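Local structure of esterase family protein (Staphylococcus aureus, 6VH9) at residues A[4-9]-A[23-28]. The protein is a serine esterase of the esterase D family that acts on carboxylic esters and probably hydrolyses S-formylglutathione to formate and glutathione. Sequence-based numbering, arbitrary orientation.
Sequences AYISLN and VILPED
A4, Y5 and I6 pair with L25, I24 and V23 in the antiparallel N-terminal beta hairpin that edges the mixed sheet of this alpha/beta-hydrolase fold. Four backbone bonds hold the two strands: A4 and L25 form one hydrogen-bonded pair and I6 and V23 the next, with Y5 opposite I24 as the non-hydrogen-bonded pair between them. The A4 and L25 bonds are almost straight, 175° and 176° at the hydrogen, whereas I6 N reaches V23 O at 143°. Within the chain, strand 3-12 is outermost, but its outer edge pairs antiparallel with a strand of the second subunit, another copy of this protein, so the sheet runs on across the interface. Strand 72-76 flanks strand 17-26 on its other side. A4, I6, V23 and L25 share one apolar face, which the end of L8 joins; here I6 CB sits 4.0 Å from V23 CB and I6 CD1, at the end of its extended chain, lies 4.0 Å from L25 CB. On the face of Y5 and I24, covered by helices 56-60 and 63-69, I24 CG1 meets the edge of the Y5 ring, 4.2 Å from Y5 CD1. L8, with CG anti to the carbonyl carbon (chi1 -63°), brings L8 CD1 obliquely over to V23, 3.7 Å from V23 CG2.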
loop_
_atom_site.group_PDB
_atom_site.type_symbol
_atom_site.label_atom_id
_atom_site.label_comp_id
_atom_site.label_asym_id
_atom_site.label_seq_id
_atom_site.Cartn_x
_atom_site.Cartn_y
_atom_site.Cartn_z
ATOM N N ALA A 4 6.455 -4.485 -12.270
ATOM C CA ALA A 4 6.192 -3.612 -11.140
ATOM C C ALA A 4 4.711 -3.696 -10.798
ATOM O O ALA A 4 3.855 -3.689 -11.692
ATOM C CB ALA A 4 6.580 -2.168 -11.469
ATOM N N TYR A 5 4.412 -3.784 -9.507
ATOM C CA TYR A 5 3.051 -3.600 -9.017
ATOM C C TYR A 5 2.971 -2.220 -8.388
ATOM O O TYR A 5 3.786 -1.880 -7.524
ATOM C CB TYR A 5 2.662 -4.666 -7.995
ATOM C CG TYR A 5 1.233 -4.470 -7.525
ATOM C CD1 TYR A 5 0.206 -4.320 -8.446
ATOM C CD2 TYR A 5 0.921 -4.403 -6.173
ATOM C CE1 TYR A 5 -1.100 -4.126 -8.037
ATOM C CE2 TYR A 5 -0.385 -4.209 -5.752
ATOM C CZ TYR A 5 -1.393 -4.081 -6.687
ATOM O OH TYR A 5 -2.708 -3.892 -6.282
ATOM N N ILE A 6 2.009 -1.422 -8.838
ATOM C CA ILE A 6 1.986 0.001 -8.541
ATOM C C ILE A 6 0.642 0.357 -7.941
ATOM O O ILE A 6 -0.412 0.074 -8.532
ATOM C CB ILE A 6 2.255 0.852 -9.796
ATOM C CG1 ILE A 6 3.595 0.453 -10.416
ATOM C CG2 ILE A 6 2.231 2.338 -9.445
ATOM C CD1 ILE A 6 3.925 1.205 -11.697
ATOM N N SER A 7 0.703 1.070 -6.837
ATOM C CA SER A 7 -0.497 1.580 -6.157
ATOM C C SER A 7 -0.410 3.109 -6.214
ATOM O O SER A 7 0.562 3.622 -5.757
ATOM C CB SER A 7 -0.527 1.057 -4.766
ATOM O OG SER A 7 -1.769 1.293 -4.196
ATOM N N LEU A 8 -1.377 3.765 -6.840
ATOM C CA LEU A 8 -1.350 5.240 -6.981
ATOM C C LEU A 8 -2.570 5.859 -6.337
ATOM O O LEU A 8 -3.630 5.423 -6.628
ATOM C CB LEU A 8 -1.456 5.668 -8.442
ATOM C CG LEU A 8 -0.354 5.270 -9.396
ATOM C CD1 LEU A 8 -0.697 3.948 -10.044
ATOM C CD2 LEU A 8 -0.176 6.353 -10.441
ATOM N N ASN A 9 -2.372 6.902 -5.562
ATOM C CA ASN A 9 -3.518 7.638 -5.013
ATOM C C ASN A 9 -3.336 9.101 -5.424
ATOM O O ASN A 9 -2.371 9.674 -5.048
ATOM C CB ASN A 9 -3.683 7.411 -3.520
ATOM C CG ASN A 9 -4.890 8.146 -3.006
ATOM O OD1 ASN A 9 -5.057 9.314 -3.276
ATOM N ND2 ASN A 9 -5.756 7.444 -2.318
ATOM N N VAL A 23 -1.870 -0.416 -10.840
ATOM C CA VAL A 23 -1.272 -0.590 -12.160
ATOM C C VAL A 23 -0.278 -1.742 -12.114
ATOM O O VAL A 23 0.547 -1.828 -11.195
ATOM C CB VAL A 23 -0.577 0.697 -12.651
ATOM C CG1 VAL A 23 0.223 0.435 -13.941
ATOM C CG2 VAL A 23 -1.624 1.804 -12.905
ATOM N N ILE A 24 -0.371 -2.643 -13.088
ATOM C CA ILE A 24 0.670 -3.636 -13.341
ATOM C C ILE A 24 1.485 -3.137 -14.525
ATOM O O ILE A 24 0.927 -2.880 -15.598
ATOM C CB ILE A 24 0.083 -5.026 -13.631
ATOM C CG1 ILE A 24 -0.586 -5.608 -12.387
ATOM C CG2 ILE A 24 1.185 -5.977 -14.102
ATOM C CD1 ILE A 24 -1.549 -6.762 -12.708
ATOM N N LEU A 25 2.801 -2.998 -14.339
ATOM C CA LEU A 25 3.698 -2.473 -15.368
ATOM C C LEU A 25 4.825 -3.480 -15.563
ATOM O O LEU A 25 5.822 -3.462 -14.825
ATOM C CB LEU A 25 4.234 -1.096 -14.979
ATOM C CG LEU A 25 4.897 -0.283 -16.088
ATOM C CD1 LEU A 25 3.832 0.264 -17.059
ATOM C CD2 LEU A 25 5.706 0.865 -15.490
ATOM N N PRO A 26 4.689 -4.392 -16.529
ATOM C CA PRO A 26 5.738 -5.390 -16.752
ATOM C C PRO A 26 7.057 -4.713 -17.092
ATOM O O PRO A 26 7.094 -3.603 -17.628
ATOM C CB PRO A 26 5.203 -6.205 -17.936
ATOM C CG PRO A 26 3.723 -6.039 -17.855
ATOM C CD PRO A 26 3.516 -4.630 -17.390
ATOM N N GLU A 27 8.144 -5.380 -16.757
ATOM C CA GLU A 27 9.446 -4.775 -16.974
ATOM C C GLU A 27 9.932 -5.033 -18.399
ATOM O O GLU A 27 9.640 -6.065 -19.011
ATOM C CB GLU A 27 10.459 -5.295 -15.950
ATOM C CG GLU A 27 10.203 -4.787 -14.520
ATOM C CD GLU A 27 11.127 -5.442 -13.495
ATOM O OE1 GLU A 27 12.254 -5.802 -13.873
ATOM O OE2 GLU A 27 10.722 -5.615 -12.330
ATOM N N ASP A 28 10.640 -4.048 -18.938
ATOM C CA ASP A 28 11.314 -4.138 -20.224
ATOM C C ASP A 28 12.730 -3.617 -20.036
ATOM O O ASP A 28 12.951 -2.688 -19.254
ATOM C CB ASP A 28 10.562 -3.318 -21.295
ATOM C CG ASP A 28 11.186 -3.434 -22.670
ATOM O OD1 ASP A 28 10.879 -4.412 -23.379
ATOM O OD2 ASP A 28 11.990 -2.550 -23.042
#